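Local coordinates for protein BT_4661 (PDB 4AK2) that binds heparin, and probably heparan sulphate, at the cell surface of a gut Bacteroides, here represented by its C-terminal ligand-binding domain, at residues V123-T128 with A267-I272; D159-F164 with Q250-V255; D185-E190 with N234-K239. One frame throughout, in Å; residues are numbered along the deposited sequence.

Interaction 1 (V123-T128 with A267-I272). With NA (sodium ion), chain C; SGN (2-deoxy-6-O-sulfo-2-(sulfoamino)-alpha-D-glucopyranose), chain B; IDS (2-O-sulfo-alpha-L-idopyranuronic acid), chain D.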
loop_
_atom_site.group_PDB
_atom_site.type_symbol
_atom_site.label_atom_id
_atom_site.label_comp_id
_atom_site.label_asym_id
_atom_site.label_seq_id
_atom_site.Cartn_x
_atom_site.Cartn_y
_atom_site.Cartn_z
ATOM N N VAL A 123 2.945 17.293 -12.739
ATOM C CA VAL A 123 3.488 16.283 -11.835
ATOM C C VAL A 123 2.962 14.922 -12.252
ATOM O O VAL A 123 1.788 14.745 -12.552
ATOM C CB VAL A 123 3.102 16.585 -10.366
ATOM C CG1 VAL A 123 3.398 15.426 -9.403
ATOM C CG2 VAL A 123 3.758 17.875 -9.920
ATOM N N GLN A 124 3.867 13.955 -12.307
ATOM C CA GLN A 124 3.490 12.575 -12.556
ATOM C C GLN A 124 4.175 11.767 -11.444
ATOM O O GLN A 124 5.291 11.258 -11.592
ATOM C CB GLN A 124 3.964 12.145 -13.938
ATOM C CG GLN A 124 3.476 10.764 -14.345
ATOM C CD GLN A 124 3.898 10.412 -15.744
ATOM O OE1 GLN A 124 3.834 11.238 -16.663
ATOM N NE2 GLN A 124 4.350 9.175 -15.921
ATOM N N LEU A 125 3.530 11.684 -10.280
ATOM C CA LEU A 125 4.239 11.164 -9.099
ATOM C C LEU A 125 4.133 9.643 -9.031
ATOM O O LEU A 125 3.044 9.105 -8.855
ATOM C CB LEU A 125 3.647 11.793 -7.827
ATOM C CG LEU A 125 4.312 11.370 -6.496
ATOM C CD1 LEU A 125 5.778 11.855 -6.444
ATOM C CD2 LEU A 125 3.543 11.994 -5.350
ATOM N N GLU A 126 5.280 8.960 -9.162
ATOM C CA GLU A 126 5.285 7.516 -9.227
ATOM C C GLU A 126 6.372 6.925 -8.329
ATOM O O GLU A 126 7.577 7.185 -8.514
ATOM C CB GLU A 126 5.516 7.021 -10.677
ATOM C CG GLU A 126 4.361 7.422 -11.581
ATOM C CD GLU A 126 4.409 6.777 -12.947
ATOM O OE1 GLU A 126 5.453 6.169 -13.285
ATOM O OE2 GLU A 126 3.427 6.890 -13.704
ATOM N N TYR A 127 5.977 6.102 -7.373
ATOM C CA TYR A 127 6.910 5.300 -6.598
ATOM C C TYR A 127 6.977 3.930 -7.294
ATOM O O TYR A 127 5.928 3.319 -7.564
ATOM C CB TYR A 127 6.359 5.088 -5.181
ATOM C CG TYR A 127 6.404 6.329 -4.303
ATOM C CD1 TYR A 127 5.398 7.287 -4.336
ATOM C CD2 TYR A 127 7.479 6.558 -3.459
ATOM C CE1 TYR A 127 5.437 8.410 -3.544
ATOM C CE2 TYR A 127 7.553 7.680 -2.653
ATOM C CZ TYR A 127 6.522 8.625 -2.712
ATOM O OH TYR A 127 6.590 9.778 -1.928
ATOM N N THR A 128 8.180 3.465 -7.551
ATOM C CA THR A 128 8.361 2.148 -8.192
ATOM C C THR A 128 9.380 1.397 -7.355
ATOM O O THR A 128 10.592 1.651 -7.508
ATOM C CB THR A 128 8.853 2.316 -9.643
ATOM O OG1 THR A 128 7.890 3.062 -10.386
ATOM C CG2 THR A 128 9.096 0.953 -10.313
ATOM N N ALA A 267 -3.908 18.645 -6.890
ATOM C CA ALA A 267 -2.553 18.398 -6.366
ATOM C C ALA A 267 -2.598 17.423 -5.175
ATOM O O ALA A 267 -1.851 17.565 -4.215
ATOM C CB ALA A 267 -1.906 19.734 -5.989
ATOM N N ARG A 268 -3.498 16.431 -5.278
ATOM C CA ARG A 268 -3.741 15.431 -4.252
ATOM C C ARG A 268 -3.769 14.076 -4.888
ATOM O O ARG A 268 -4.505 13.845 -5.860
ATOM C CB ARG A 268 -5.091 15.673 -3.603
ATOM C CG ARG A 268 -5.303 17.097 -3.086
ATOM C CD ARG A 268 -6.627 17.225 -2.358
ATOM N NE ARG A 268 -6.902 18.627 -2.054
ATOM C CZ ARG A 268 -8.106 19.088 -1.733
ATOM N NH1 ARG A 268 -9.135 18.240 -1.722
ATOM N NH2 ARG A 268 -8.273 20.386 -1.491
ATOM N N VAL A 269 -3.020 13.154 -4.296
ATOM C CA VAL A 269 -2.877 11.784 -4.847
ATOM C C VAL A 269 -2.723 10.795 -3.716
ATOM O O VAL A 269 -2.333 11.187 -2.592
ATOM C CB VAL A 269 -1.672 11.693 -5.829
ATOM C CG1 VAL A 269 -2.008 12.307 -7.188
ATOM C CG2 VAL A 269 -0.397 12.294 -5.207
ATOM N N SER A 270 -2.941 9.510 -3.999
ATOM C CA SER A 270 -2.606 8.467 -3.036
ATOM C C SER A 270 -1.746 7.434 -3.755
ATOM O O SER A 270 -2.207 6.381 -4.202
ATOM C CB SER A 270 -3.855 7.837 -2.412
ATOM O OG SER A 270 -4.667 8.830 -1.746
ATOM N N PRO A 271 -0.440 7.756 -3.876
ATOM C CA PRO A 271 0.454 7.021 -4.789
ATOM C C PRO A 271 1.179 5.825 -4.170
ATOM O O PRO A 271 1.934 5.135 -4.891
ATOM C CB PRO A 271 1.461 8.134 -5.161
ATOM C CG PRO A 271 1.633 8.901 -3.859
ATOM C CD PRO A 271 0.173 8.998 -3.346
ATOM N N ILE A 272 1.024 5.606 -2.879
ATOM C CA ILE A 272 1.858 4.584 -2.211
ATOM C C ILE A 272 1.076 3.852 -1.121
ATOM O O ILE A 272 0.372 4.470 -0.321
ATOM C CB ILE A 272 3.172 5.212 -1.667
ATOM C CG1 ILE A 272 4.152 4.137 -1.141
ATOM C CG2 ILE A 272 2.919 6.243 -0.578
ATOM C CD1 ILE A 272 5.553 4.673 -0.830
HETATM NA NA NA C . -6.249 7.930 0.480
HETATM C C1 SGN B . -14.390 18.495 3.870
HETATM C C2 SGN B . -15.422 17.401 3.532
HETATM C C3 SGN B . -14.776 16.208 2.805
HETATM C C4 SGN B . -13.988 16.754 1.601
HETATM C C5 SGN B . -12.944 17.804 2.078
HETATM C C6 SGN B . -12.085 18.455 0.993
HETATM N N2 SGN B . -16.156 17.017 4.736
HETATM O O3 SGN B . -15.767 15.274 2.366
HETATM O O4 SGN B . -13.107 15.695 1.167
HETATM O O5 SGN B . -13.685 18.875 2.693
HETATM O O6 SGN B . -12.981 19.122 0.113
HETATM S S1 SGN B . -17.512 17.790 5.125
HETATM O O1S SGN B . -17.240 19.213 5.092
HETATM O O2S SGN B . -18.484 17.344 4.175
HETATM O O3S SGN B . -17.807 17.315 6.616
HETATM S S2 SGN B . -12.405 19.761 -1.169
HETATM O O4S SGN B . -11.969 18.626 -1.989
HETATM O O5S SGN B . -11.147 20.620 -0.698
HETATM O O6S SGN B . -13.441 20.466 -1.802
HETATM C C1 IDS D . -13.191 15.454 -0.236
HETATM C C2 IDS D . -11.938 14.735 -0.663
HETATM C C3 IDS D . -11.908 13.225 -0.309
HETATM C C4 IDS D . -13.226 12.543 -0.649
HETATM C C5 IDS D . -14.349 13.359 0.003
HETATM C C6 IDS D . -15.682 12.690 -0.125
HETATM O O2 IDS D . -11.741 14.993 -2.061
HETATM O O3 IDS D . -11.651 13.092 1.096
HETATM O O4 IDS D . -13.343 12.524 -2.077
HETATM O O5 IDS D . -14.342 14.682 -0.546
HETATM O O6A IDS D . -15.784 11.542 0.363
HETATM O O6B IDS D . -16.619 13.276 -0.696
HETATM S S IDS D . -10.363 14.877 -2.721
HETATM O O1S IDS D . -10.469 15.752 -3.896
HETATM O O2S IDS D . -9.381 15.332 -1.732
HETATM O O3S IDS D . -10.180 13.438 -3.076
HETATM O O HOH W 1 3.035 5.697 -7.291
HETATM O O HOH W 2 -7.545 6.377 -1.102
#
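The Tyr127 ring carries Ile272 CD1 over one face, 4.0 Å from the ring centroid and displaced toward the rim, a CH-pi contact; at its edge, near the ring plane, Pro271 CG meets CE1 at 3.8 Å. The other flat group, the Arg268 guanidinium, takes sulfates of two sugars at its edge: NH1 donates to O4S of the glucosamine SGN (chain B) and to O2S of the iduronate IDS (chain D), each at 2.9 Å, and NH2 to SGN O5S at 3.0 Å. Its chain runs extended from CG to NE, and NE donates to Ala263 O. An alanine at Arg268 would probably leave both sulfates without this positive partner and Ala263 O without its donor. Leu125 CD2 rests against both Pro271 CG (3.9 Å) and Val269 CG2 (4.0 Å). Water 1 links Tyr127 N to Pro271 O, and Tyr127 OH is hydrogen-bonded to Phe227 O. In the conformer given here, one of two, Ser270 OG is a ligand of a sodium ion also bound by Asp163 O and water 2. Strand 268-276 thus has an apolar side, held by loop 123-128 without any direct hydrogen bond, and a polar side where Arg268 pairs its charge with two sulfates.

Interaction 2 (D159-F164 with Q250-V255). With NA (sodium ion), chain C; SGN (2-deoxy-6-O-sulfo-2-(sulfoamino)-alpha-D-glucopyranose), chain E; IDS (2-O-sulfo-alpha-L-idopyranuronic acid), chain F; IDS (2-O-sulfo-alpha-L-idopyranuronic acid), chain D.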
loop_
_atom_site.group_PDB
_atom_site.type_symbol
_atom_site.label_atom_id
_atom_site.label_comp_id
_atom_site.label_asym_id
_atom_site.label_seq_id
_atom_site.Cartn_x
_atom_site.Cartn_y
_atom_site.Cartn_z
ATOM N N ASP A 159 3.574 15.908 1.318
ATOM C CA ASP A 159 3.245 15.541 2.702
ATOM C C ASP A 159 1.925 14.822 2.806
ATOM O O ASP A 159 0.976 15.206 2.106
ATOM C CB ASP A 159 3.194 16.818 3.549
ATOM C CG ASP A 159 3.466 16.613 5.017
ATOM O OD1 ASP A 159 4.256 15.722 5.369
ATOM O OD2 ASP A 159 2.906 17.377 5.857
ATOM N N TYR A 160 1.845 13.801 3.654
ATOM C CA TYR A 160 0.532 13.218 3.962
ATOM C C TYR A 160 -0.401 14.298 4.471
ATOM O O TYR A 160 -0.010 15.267 5.120
ATOM C CB TYR A 160 0.681 12.109 4.986
ATOM C CG TYR A 160 1.151 10.769 4.426
ATOM C CD1 TYR A 160 0.235 9.847 3.948
ATOM C CD2 TYR A 160 2.521 10.414 4.402
ATOM C CE1 TYR A 160 0.613 8.603 3.447
ATOM C CE2 TYR A 160 2.893 9.201 3.911
ATOM C CZ TYR A 160 1.988 8.290 3.453
ATOM O OH TYR A 160 2.406 7.050 3.002
ATOM N N ARG A 161 -1.691 14.054 4.208
ATOM C CA ARG A 161 -2.757 15.071 4.486
ATOM C C ARG A 161 -4.027 14.550 5.139
ATOM O O ARG A 161 -4.517 15.183 6.102
ATOM C CB ARG A 161 -3.107 15.863 3.220
ATOM C CG ARG A 161 -4.187 16.959 3.378
ATOM C CD ARG A 161 -3.791 17.987 4.438
ATOM N NE ARG A 161 -4.803 19.039 4.570
ATOM C CZ ARG A 161 -5.898 18.928 5.318
ATOM N NH1 ARG A 161 -6.148 17.804 6.005
ATOM N NH2 ARG A 161 -6.776 19.921 5.338
ATOM N N ARG A 162 -4.635 13.512 4.571
ATOM C CA ARG A 162 -6.028 13.152 4.923
ATOM C C ARG A 162 -6.282 11.758 4.374
ATOM O O ARG A 162 -5.432 11.199 3.661
ATOM C CB ARG A 162 -7.046 14.146 4.316
ATOM C CG ARG A 162 -7.004 14.278 2.818
ATOM C CD ARG A 162 -8.199 15.011 2.208
ATOM N NE ARG A 162 -8.282 16.431 2.586
ATOM C CZ ARG A 162 -7.651 17.441 1.995
ATOM N NH1 ARG A 162 -6.720 17.206 1.051
ATOM N NH2 ARG A 162 -7.890 18.694 2.389
ATOM N N ASP A 163 -7.451 11.201 4.660
ATOM C CA ASP A 163 -7.975 9.996 4.042
ATOM C C ASP A 163 -7.000 8.824 4.278
ATOM O O ASP A 163 -6.508 8.201 3.316
ATOM C CB ASP A 163 -8.296 10.218 2.553
ATOM C CG ASP A 163 -9.401 11.246 2.318
ATOM O OD1 ASP A 163 -10.185 11.496 3.235
ATOM O OD2 ASP A 163 -9.412 11.767 1.211
ATOM N N PHE A 164 -6.784 8.516 5.544
ATOM C CA PHE A 164 -5.935 7.412 5.949
ATOM C C PHE A 164 -6.804 6.186 6.161
ATOM O O PHE A 164 -7.888 6.263 6.760
ATOM C CB PHE A 164 -5.192 7.746 7.236
ATOM C CG PHE A 164 -4.326 8.967 7.147
ATOM C CD1 PHE A 164 -3.012 8.865 6.733
ATOM C CD2 PHE A 164 -4.826 10.231 7.488
ATOM C CE1 PHE A 164 -2.212 9.980 6.656
ATOM C CE2 PHE A 164 -4.034 11.362 7.414
ATOM C CZ PHE A 164 -2.723 11.247 6.984
ATOM N N GLN A 250 -3.884 9.929 1.646
ATOM C CA GLN A 250 -3.708 10.943 0.641
ATOM C C GLN A 250 -2.517 11.808 0.971
ATOM O O GLN A 250 -2.319 12.217 2.134
ATOM C CB GLN A 250 -4.986 11.821 0.524
ATOM C CG GLN A 250 -4.882 12.720 -0.685
ATOM C CD GLN A 250 -5.976 13.781 -0.678
ATOM O OE1 GLN A 250 -5.768 14.850 -0.105
ATOM N NE2 GLN A 250 -7.162 13.454 -1.250
ATOM N N ILE A 251 -1.764 12.108 -0.092
ATOM C CA ILE A 251 -0.556 12.942 -0.014
ATOM C C ILE A 251 -0.776 14.178 -0.913
ATOM O O ILE A 251 -1.372 14.065 -1.995
ATOM C CB ILE A 251 0.696 12.132 -0.464
ATOM C CG1 ILE A 251 0.933 10.970 0.496
ATOM C CG2 ILE A 251 1.937 13.013 -0.530
ATOM C CD1 ILE A 251 1.937 9.929 -0.045
ATOM N N THR A 252 -0.397 15.350 -0.416
ATOM C CA THR A 252 -0.536 16.571 -1.195
ATOM C C THR A 252 0.831 17.118 -1.552
ATOM O O THR A 252 1.837 16.824 -0.867
ATOM C CB THR A 252 -1.371 17.638 -0.466
ATOM O OG1 THR A 252 -0.756 17.978 0.774
ATOM C CG2 THR A 252 -2.778 17.083 -0.205
ATOM N N TYR A 253 0.903 17.921 -2.599
ATOM C CA TYR A 253 2.202 18.494 -2.995
ATOM C C TYR A 253 2.032 19.953 -3.345
ATOM O O TYR A 253 0.917 20.437 -3.577
ATOM C CB TYR A 253 2.852 17.729 -4.156
ATOM C CG TYR A 253 2.042 17.712 -5.435
ATOM C CD1 TYR A 253 2.103 18.790 -6.333
ATOM C CD2 TYR A 253 1.304 16.585 -5.797
ATOM C CE1 TYR A 253 1.386 18.774 -7.520
ATOM C CE2 TYR A 253 0.570 16.562 -6.979
ATOM C CZ TYR A 253 0.652 17.636 -7.849
ATOM O OH TYR A 253 -0.050 17.596 -9.023
ATOM N N ASP A 254 3.170 20.645 -3.340
ATOM C CA ASP A 254 3.300 22.032 -3.705
ATOM C C ASP A 254 4.545 22.159 -4.577
ATOM O O ASP A 254 5.569 21.550 -4.258
ATOM C CB ASP A 254 3.396 22.868 -2.414
ATOM C CG ASP A 254 3.434 24.373 -2.652
ATOM O OD1 ASP A 254 4.499 24.920 -2.983
ATOM O OD2 ASP A 254 2.410 25.038 -2.471
ATOM N N VAL A 255 4.456 22.956 -5.659
ATOM C CA VAL A 255 5.600 23.108 -6.586
ATOM C C VAL A 255 6.311 24.467 -6.422
ATOM O O VAL A 255 7.174 24.836 -7.244
ATOM C CB VAL A 255 5.190 22.914 -8.078
ATOM C CG1 VAL A 255 4.691 21.491 -8.347
ATOM C CG2 VAL A 255 4.186 23.985 -8.531
HETATM NA NA NA C . -6.249 7.930 0.480
HETATM C C1 SGN E . -7.756 18.643 10.905
HETATM C C2 SGN E . -7.575 18.427 9.400
HETATM C C3 SGN E . -8.906 18.729 8.700
HETATM C C4 SGN E . -10.037 17.931 9.323
HETATM C C5 SGN E . -10.137 18.178 10.831
HETATM C C6 SGN E . -11.134 17.197 11.459
HETATM N N2 SGN E . -6.480 19.259 8.916
HETATM O O1 SGN E . -7.924 20.026 11.199
HETATM O O3 SGN E . -8.748 18.363 7.328
HETATM O O4 SGN E . -11.290 18.419 8.814
HETATM O O5 SGN E . -8.856 17.872 11.384
HETATM O O6 SGN E . -11.261 17.454 12.845
HETATM S S1 SGN E . -4.944 18.859 9.067
HETATM O O1S SGN E . -4.204 19.590 8.062
HETATM O O2S SGN E . -4.427 19.104 10.389
HETATM O O3S SGN E . -4.875 17.322 8.788
HETATM S S2 SGN E . -12.077 16.492 13.728
HETATM O O4S SGN E . -13.488 16.587 13.357
HETATM O O5S SGN E . -11.866 17.035 15.263
HETATM O O6S SGN E . -11.475 15.156 13.616
HETATM C C1 IDS F . -12.056 17.469 8.053
HETATM C C2 IDS F . -13.490 18.009 7.927
HETATM C C3 IDS F . -13.617 19.178 6.939
HETATM C C4 IDS F . -12.871 18.939 5.622
HETATM C C5 IDS F . -11.437 18.488 5.939
HETATM C C6 IDS F . -10.573 18.189 4.741
HETATM O O2 IDS F . -14.344 16.941 7.491
HETATM O O3 IDS F . -13.148 20.391 7.530
HETATM O O4 IDS F . -13.521 17.921 4.850
HETATM O O5 IDS F . -11.493 17.301 6.753
HETATM O O6A IDS F . -10.273 19.109 3.949
HETATM O O6B IDS F . -10.212 16.994 4.594
HETATM S S IDS F . -15.029 15.958 8.506
HETATM O O1S IDS F . -15.687 14.880 7.761
HETATM O O2S IDS F . -13.959 15.453 9.391
HETATM O O3S IDS F . -15.964 16.830 9.224
HETATM C C1 IDS D . -13.191 15.454 -0.236
HETATM C C2 IDS D . -11.938 14.735 -0.663
HETATM C C3 IDS D . -11.908 13.225 -0.309
HETATM C C4 IDS D . -13.226 12.543 -0.649
HETATM C C5 IDS D . -14.349 13.359 0.003
HETATM C C6 IDS D . -15.682 12.690 -0.125
HETATM O O2 IDS D . -11.741 14.993 -2.061
HETATM O O3 IDS D . -11.651 13.092 1.096
HETATM O O4 IDS D . -13.343 12.524 -2.077
HETATM O O5 IDS D . -14.342 14.682 -0.546
HETATM O O6A IDS D . -15.784 11.542 0.363
HETATM O O6B IDS D . -16.619 13.276 -0.696
HETATM S S IDS D . -10.363 14.877 -2.721
HETATM O O1S IDS D . -10.469 15.752 -3.896
HETATM O O2S IDS D . -9.381 15.332 -1.732
HETATM O O3S IDS D . -10.180 13.438 -3.076
HETATM O O HOH W 3 -0.194 17.829 3.756
HETATM O O HOH W 4 -8.271 10.394 -0.924
HETATM O O HOH W 2 -7.545 6.377 -1.102
#
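Residues 159-161 and 250-254 pair as antiparallel strands of the mixed sheet, and the chain turns a corner at Arg162, in the middle of the glycan-binding run 161-163. Asp159 and Thr252 form a hydrogen-bonded pair, N to O at 2.9 Å in both directions, while Tyr160 and Ile251 are the non-hydrogen-bonded pair beside it. Arg161 N then donates to Gln250 O, and Gln250 N to Arg162 O. On one side of the sheet Ile251 CG1 lies over a face of the Tyr160 ring, 3.8 Å from its centroid, a CH-pi contact. Thr252 CG2, on the opposite side from Ile251, touches Arg161 CB at 3.7 Å. Thr252 OG1, bonded to Pro260 O, also accepts from water 3, which donates to Tyr160 O as well. The Asp159 carboxylate forms a salt bridge with Arg203 and hydrogen bonds to Ser207.

Four side chains, those of Arg161, Arg162, Asp163 and Gln250, hydrogen-bond the bound glycan. Arg161, its NE held by Gln261 O, points NH1 and NH2 at SGN (chain E) O3; a sulfate oxygen, O1S, lies over the centre of one guanidinium face, and Arg162 NH2 lies over the opposite face, nearer the rim. Arg162 bends at chi3 (66°), and its NE and NH2 grip the two carboxylate oxygens of IDS (chain F), with NE to O6B at 2.8 Å. Asp163 OD2 accepts from O3 of IDS (chain D), while its backbone O binds the sodium ion. Gln250 joins two sugars' sites: its NE2 donates to IDS (chain D) O2S at 2.9 Å, and its OE1 accepts from Arg162 NH1 at 2.8 Å, in the guanidinium plane and at an N-H...O angle of 161°.

Interaction 3 (D185-E190 with N234-K239). With NA (sodium ion), chain G.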
loop_
_atom_site.group_PDB
_atom_site.type_symbol
_atom_site.label_atom_id
_atom_site.label_comp_id
_atom_site.label_asym_id
_atom_site.label_seq_id
_atom_site.Cartn_x
_atom_site.Cartn_y
_atom_site.Cartn_z
ATOM N N ASP A 185 -13.352 3.697 16.713
ATOM C CA ASP A 185 -12.196 3.102 17.375
ATOM C C ASP A 185 -11.652 1.986 16.505
ATOM O O ASP A 185 -12.264 0.931 16.353
ATOM C CB ASP A 185 -12.609 2.530 18.731
ATOM C CG ASP A 185 -13.070 3.607 19.689
ATOM O OD1 ASP A 185 -12.316 4.593 19.841
ATOM O OD2 ASP A 185 -14.165 3.476 20.298
ATOM N N ASN A 186 -10.487 2.215 15.919
ATOM C CA ASN A 186 -9.883 1.199 15.060
ATOM C C ASN A 186 -8.370 1.301 15.134
ATOM O O ASN A 186 -7.838 2.054 15.976
ATOM C CB ASN A 186 -10.422 1.272 13.612
ATOM C CG ASN A 186 -10.217 2.615 12.949
ATOM O OD1 ASN A 186 -9.397 3.439 13.385
ATOM N ND2 ASN A 186 -11.011 2.876 11.887
ATOM N N PHE A 187 -7.656 0.541 14.295
ATOM C CA PHE A 187 -6.209 0.499 14.462
ATOM C C PHE A 187 -5.627 1.895 14.252
ATOM O O PHE A 187 -4.709 2.309 14.999
ATOM C CB PHE A 187 -5.569 -0.539 13.563
ATOM C CG PHE A 187 -4.118 -0.738 13.859
ATOM C CD1 PHE A 187 -3.711 -1.224 15.106
ATOM C CD2 PHE A 187 -3.144 -0.440 12.910
ATOM C CE1 PHE A 187 -2.366 -1.425 15.411
ATOM C CE2 PHE A 187 -1.799 -0.658 13.208
ATOM C CZ PHE A 187 -1.403 -1.140 14.453
ATOM N N LEU A 188 -6.145 2.629 13.255
ATOM C CA LEU A 188 -5.592 3.961 13.008
ATOM C C LEU A 188 -5.891 4.944 14.120
ATOM O O LEU A 188 -5.049 5.771 14.440
ATOM C CB LEU A 188 -6.022 4.537 11.673
ATOM C CG LEU A 188 -5.357 3.838 10.484
ATOM C CD1 LEU A 188 -5.870 4.481 9.207
ATOM C CD2 LEU A 188 -3.822 3.919 10.485
ATOM N N SER A 189 -7.083 4.909 14.725
ATOM C CA SER A 189 -7.305 5.821 15.839
ATOM C C SER A 189 -6.394 5.502 17.009
ATOM O O SER A 189 -5.920 6.390 17.699
ATOM C CB SER A 189 -8.788 5.903 16.263
ATOM O OG SER A 189 -9.226 4.667 16.812
ATOM N N GLU A 190 -6.132 4.219 17.220
ATOM C CA GLU A 190 -5.233 3.812 18.284
ATOM C C GLU A 190 -3.787 4.326 17.971
ATOM O O GLU A 190 -3.106 4.909 18.842
ATOM C CB GLU A 190 -5.242 2.299 18.450
ATOM C CG GLU A 190 -4.355 1.896 19.597
ATOM C CD GLU A 190 -4.388 0.415 19.906
ATOM O OE1 GLU A 190 -5.341 -0.274 19.477
ATOM O OE2 GLU A 190 -3.460 -0.050 20.600
ATOM N N ASN A 234 9.363 0.807 15.992
ATOM C CA ASN A 234 8.789 0.546 17.299
ATOM C C ASN A 234 7.489 1.314 17.607
ATOM O O ASN A 234 7.110 1.394 18.777
ATOM C CB ASN A 234 9.824 0.789 18.436
ATOM C CG ASN A 234 9.412 0.149 19.758
ATOM O OD1 ASN A 234 8.988 -1.002 19.776
ATOM N ND2 ASN A 234 9.551 0.875 20.881
ATOM N N LEU A 235 6.793 1.820 16.579
ATOM C CA LEU A 235 5.546 2.591 16.797
ATOM C C LEU A 235 4.307 1.864 16.264
ATOM O O LEU A 235 3.219 1.971 16.834
ATOM C CB LEU A 235 5.673 3.983 16.145
ATOM C CG LEU A 235 6.835 4.822 16.701
ATOM C CD1 LEU A 235 6.816 6.195 16.048
ATOM C CD2 LEU A 235 6.736 4.944 18.221
ATOM N N TRP A 236 4.454 1.130 15.153
ATOM C CA TRP A 236 3.316 0.472 14.517
ATOM C C TRP A 236 3.157 -0.889 15.138
ATOM O O TRP A 236 3.482 -1.927 14.544
ATOM C CB TRP A 236 3.522 0.407 13.022
ATOM C CG TRP A 236 3.483 1.741 12.352
ATOM C CD1 TRP A 236 4.528 2.675 12.171
ATOM C CD2 TRP A 236 2.293 2.348 11.759
ATOM N NE1 TRP A 236 4.056 3.794 11.509
ATOM C CE2 TRP A 236 2.710 3.628 11.206
ATOM C CE3 TRP A 236 0.961 1.929 11.589
ATOM C CZ2 TRP A 236 1.823 4.469 10.552
ATOM C CZ3 TRP A 236 0.065 2.776 10.927
ATOM C CH2 TRP A 236 0.480 4.034 10.440
ATOM N N ARG A 237 2.642 -0.878 16.361
ATOM C CA ARG A 237 2.518 -2.065 17.200
ATOM C C ARG A 237 1.637 -1.688 18.390
ATOM O O ARG A 237 1.501 -0.508 18.755
ATOM C CB ARG A 237 3.899 -2.524 17.692
ATOM C CG ARG A 237 4.494 -1.642 18.792
ATOM C CD ARG A 237 5.921 -2.073 19.205
ATOM N NE ARG A 237 5.928 -3.350 19.943
ATOM C CZ ARG A 237 6.697 -3.668 20.992
ATOM N NH1 ARG A 237 7.649 -2.864 21.423
ATOM N NH2 ARG A 237 6.520 -4.831 21.613
ATOM N N ASN A 238 1.099 -2.706 19.020
ATOM C CA ASN A 238 0.461 -2.557 20.311
ATOM C C ASN A 238 0.630 -3.880 21.060
ATOM O O ASN A 238 1.392 -4.764 20.598
ATOM C CB ASN A 238 -0.997 -2.072 20.202
ATOM C CG ASN A 238 -1.951 -3.104 19.584
ATOM O OD1 ASN A 238 -1.618 -4.260 19.370
ATOM N ND2 ASN A 238 -3.154 -2.653 19.285
ATOM N N LYS A 239 0.045 -3.984 22.255
ATOM C CA LYS A 239 0.273 -5.149 23.102
ATOM C C LYS A 239 -0.167 -6.421 22.401
ATOM O O LYS A 239 0.513 -7.483 22.483
ATOM C CB LYS A 239 -0.391 -4.984 24.474
HETATM NA NA NA G . 2.618 3.801 18.748
HETATM O O HOH W 5 3.641 3.499 20.827
#
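This is a partly buried contact between the start of helix 187-195 and the turn leading into short strand 237-238, apolar within and polar at Glu190 and Asn238. Phe187 carries much of the apolar contact: its CG is anti to the backbone N (chi1 -172°), and its CE2 meets Trp236 CE3 at 4.1 Å, at the edge of the indole. Leu188 CD2 approaches the same indole edge, 4.1 Å from CZ3. At the edge of the Phe187 ring, near its plane, lies Asn238 ND2, with the amide turned almost perpendicular to the ring (87°). Both aromatic rings are held further by neighbours: Phe187 stacks with His175 and Trp236 with Phe276, while the indole NE1 donates to Leu219 O. Trp236 is also the centre of an inverse gamma turn.

Beside the rings, Glu190 stretches out beyond CG and takes a hydrogen bond from Asn238 ND2 to OE2 at 2.9 Å, the donor standing above the carboxylate plane. The other end of that amide, Asn238 OD1, accepts from His175 NE2 and Gly241 N, which would fix its rotation. The helix begins with a capping box: Ser189 N donates to Asn186 OD1 at 3.1 Å, and Asn186 N to Ser189 OG at 2.9 Å. Leu235 O binds a second sodium ion at 2.7 Å, with Ser194 OG from later in the same helix and water 5 as further ligands. Helix and turn are therefore joined three ways: apolar contacts meet at the indole edge, the ND2 to OE2 bond probably gives the partly exposed Glu190 charge a fixed partner, and the sodium ion ties Leu235 O to the helix through Ser194.

In the fold
Interactions 1 and 2 are both buried and meet directly: strands 241-254 and 268-276 are neighbours in one sheet, with Val269 O 2.7 Å from Ile251 N, a probable hydrogen bond. They share a sodium ion, water 2 and IDS (chain D). Each also pairs an apolar side with a charged, sulfate-binding one. Side-chain packing and a water join the chain in interaction 1, a backbone ladder in interaction 2. Interaction 3, only partly buried and with its own sodium ion, joins a helix start to a turn by apolar-aromatic contacts and one amide-carboxylate hydrogen bond, without a glycan. It reaches the same sheet through strand 237-238 and touches interaction 2 where Leu188 packs on Phe164.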